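PDB 4B8X: possible MarR-transcriptional regulator from Streptomyces coelicolor, which is of unknown specific function but, as a winged-helix member of the MarR family, probably binds DNA and regulates transcription. Local coordinates for residues E39-L44 / D73-S78. Residues are numbered along the deposited sequence; the frame is centred on the assembly and turned at random. Where two conformers were deposited one is given.
Sequences EALVLL and DRLVRS
Where A40 and L41 meet L75, the shortest polar bond lies within one helix: R77 N donates to D73 O at 2.9 Å, shaping the last turn of helix 65-77 from which L75 projects. The meeting itself is a worked example of two helices of a winged-helix domain meeting through aliphatic side chains. The CB of L75 is directed toward helix 35-45; both methyls rest on L41, and CD1 also reaches A40 CB at 4.1 Å. L75 CD1 lies 4.0 Å from L41 CD2, while L75 CD2 sits 3.9 Å from L41 CD1. L41 leaves its helix to one side, and with CG anti to the carbonyl carbon and beside the backbone N (chi1 -69°) its fork crosses that of L75 at a slant. L33, L80 and V81 pack on both leucines, so the pair joins helix 35-45 to helix 65-77, the probable recognition helix, and to V81 at the start of the wing. An alanine in place of L41 would probably strip L75 CD2 of its contacts on helix 35-45, leave CD1 only A40 CB there, and open a gap beside V105 of helix 99-114. Such a contact depends on burial and the fit of methyl groups, with no directional bond between segments 39-44 and 73-78.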
loop_
_atom_site.group_PDB
_atom_site.type_symbol
_atom_site.label_atom_id
_atom_site.label_comp_id
_atom_site.label_asym_id
_atom_site.label_seq_id
_atom_site.Cartn_x
_atom_site.Cartn_y
_atom_site.Cartn_z
ATOM N N GLU A 39 -3.020 -4.912 12.970
ATOM C CA GLU A 39 -3.627 -6.037 12.274
ATOM C C GLU A 39 -3.156 -7.366 12.850
ATOM O O GLU A 39 -3.919 -8.330 12.926
ATOM C CB GLU A 39 -3.332 -5.984 10.784
ATOM C CG GLU A 39 -3.963 -4.804 10.052
ATOM C CD GLU A 39 -3.450 -4.677 8.613
ATOM O OE1 GLU A 39 -2.243 -4.391 8.357
ATOM O OE2 GLU A 39 -4.275 -4.858 7.727
ATOM N N ALA A 40 -1.894 -7.444 13.236
ATOM C CA ALA A 40 -1.375 -8.680 13.838
ATOM C C ALA A 40 -2.068 -8.986 15.182
ATOM O O ALA A 40 -2.420 -10.149 15.474
ATOM C CB ALA A 40 0.133 -8.597 14.008
ATOM N N LEU A 41 -2.261 -7.960 16.007
ATOM C CA LEU A 41 -2.964 -8.141 17.274
ATOM C C LEU A 41 -4.395 -8.605 17.021
ATOM O O LEU A 41 -4.892 -9.512 17.707
ATOM C CB LEU A 41 -3.007 -6.868 18.098
ATOM C CG LEU A 41 -1.673 -6.389 18.669
ATOM C CD1 LEU A 41 -1.802 -5.028 19.317
ATOM C CD2 LEU A 41 -1.143 -7.401 19.678
ATOM N N VAL A 42 -5.107 -8.000 16.069
ATOM C CA VAL A 42 -6.482 -8.398 15.805
ATOM C C VAL A 42 -6.493 -9.882 15.392
ATOM O O VAL A 42 -7.345 -10.644 15.849
ATOM C CB VAL A 42 -7.135 -7.531 14.698
ATOM C CG1 VAL A 42 -8.484 -8.119 14.323
ATOM C CG2 VAL A 42 -7.277 -6.104 15.177
ATOM N N LEU A 43 -5.570 -10.307 14.524
ATOM C CA LEU A 43 -5.514 -11.688 14.099
ATOM C C LEU A 43 -5.426 -12.609 15.314
ATOM O O LEU A 43 -6.103 -13.638 15.400
ATOM C CB LEU A 43 -4.327 -11.878 13.168
ATOM C CG LEU A 43 -4.045 -13.298 12.666
ATOM C CD1 LEU A 43 -5.193 -13.912 11.889
ATOM C CD2 LEU A 43 -2.765 -13.314 11.829
ATOM N N LEU A 44 -4.533 -12.276 16.247
ATOM C CA LEU A 44 -4.378 -13.110 17.439
ATOM C C LEU A 44 -5.675 -13.197 18.266
ATOM O O LEU A 44 -5.972 -14.232 18.840
ATOM C CB LEU A 44 -3.193 -12.630 18.273
ATOM C CG LEU A 44 -1.822 -12.804 17.613
ATOM C CD1 LEU A 44 -0.765 -12.160 18.491
ATOM C CD2 LEU A 44 -1.526 -14.282 17.352
ATOM N N ASP A 73 8.220 -8.703 17.169
ATOM C CA ASP A 73 9.259 -8.330 18.132
ATOM C C ASP A 73 8.930 -6.902 18.667
ATOM O O ASP A 73 9.123 -6.619 19.856
ATOM C CB ASP A 73 10.691 -8.547 17.572
ATOM C CG ASP A 73 11.132 -10.048 17.584
ATOM O OD1 ASP A 73 10.346 -10.947 17.943
ATOM O OD2 ASP A 73 12.306 -10.361 17.219
ATOM N N ARG A 74 8.385 -6.002 17.845
ATOM C CA ARG A 74 7.973 -4.680 18.338
ATOM C C ARG A 74 6.755 -4.771 19.285
ATOM O O ARG A 74 6.626 -3.992 20.226
ATOM C CB ARG A 74 7.676 -3.722 17.175
ATOM C CG ARG A 74 8.880 -3.362 16.310
ATOM C CD ARG A 74 9.781 -2.344 16.983
ATOM N NE ARG A 74 9.036 -1.224 17.549
ATOM C CZ ARG A 74 9.141 0.038 17.145
ATOM N NH1 ARG A 74 9.972 0.373 16.163
ATOM N NH2 ARG A 74 8.412 0.971 17.739
ATOM N N LEU A 75 5.867 -5.733 19.041
ATOM C CA LEU A 75 4.738 -5.975 19.937
ATOM C C LEU A 75 5.257 -6.531 21.267
ATOM O O LEU A 75 4.736 -6.168 22.328
ATOM C CB LEU A 75 3.688 -6.901 19.316
ATOM C CG LEU A 75 2.914 -6.260 18.154
ATOM C CD1 LEU A 75 2.124 -7.327 17.392
ATOM C CD2 LEU A 75 1.995 -5.143 18.631
ATOM N N VAL A 76 6.282 -7.396 21.225
ATOM C CA VAL A 76 6.903 -7.900 22.454
ATOM C C VAL A 76 7.555 -6.741 23.215
ATOM O O VAL A 76 7.408 -6.627 24.430
ATOM C CB VAL A 76 7.980 -8.982 22.164
ATOM C CG1 VAL A 76 8.770 -9.324 23.427
ATOM C CG2 VAL A 76 7.340 -10.208 21.539
ATOM N N ARG A 77 8.283 -5.897 22.498
ATOM C CA ARG A 77 8.945 -4.755 23.123
ATOM C C ARG A 77 7.947 -3.899 23.920
ATOM O O ARG A 77 8.253 -3.396 25.014
ATOM C CB ARG A 77 9.677 -3.949 22.040
ATOM C CG ARG A 77 10.665 -2.936 22.547
ATOM C CD ARG A 77 11.127 -2.025 21.414
ATOM N NE ARG A 77 11.756 -2.714 20.284
ATOM C CZ ARG A 77 12.229 -2.089 19.198
ATOM N NH1 ARG A 77 12.083 -0.764 19.051
ATOM N NH2 ARG A 77 12.797 -2.789 18.231
ATOM N N SER A 78 6.725 -3.794 23.393
ATOM C CA SER A 78 5.646 -3.013 24.010
ATOM C C SER A 78 4.818 -3.791 25.076
ATOM O O SER A 78 3.864 -3.230 25.662
ATOM C CB SER A 78 4.676 -2.483 22.919
ATOM O OG SER A 78 5.354 -1.710 21.920
#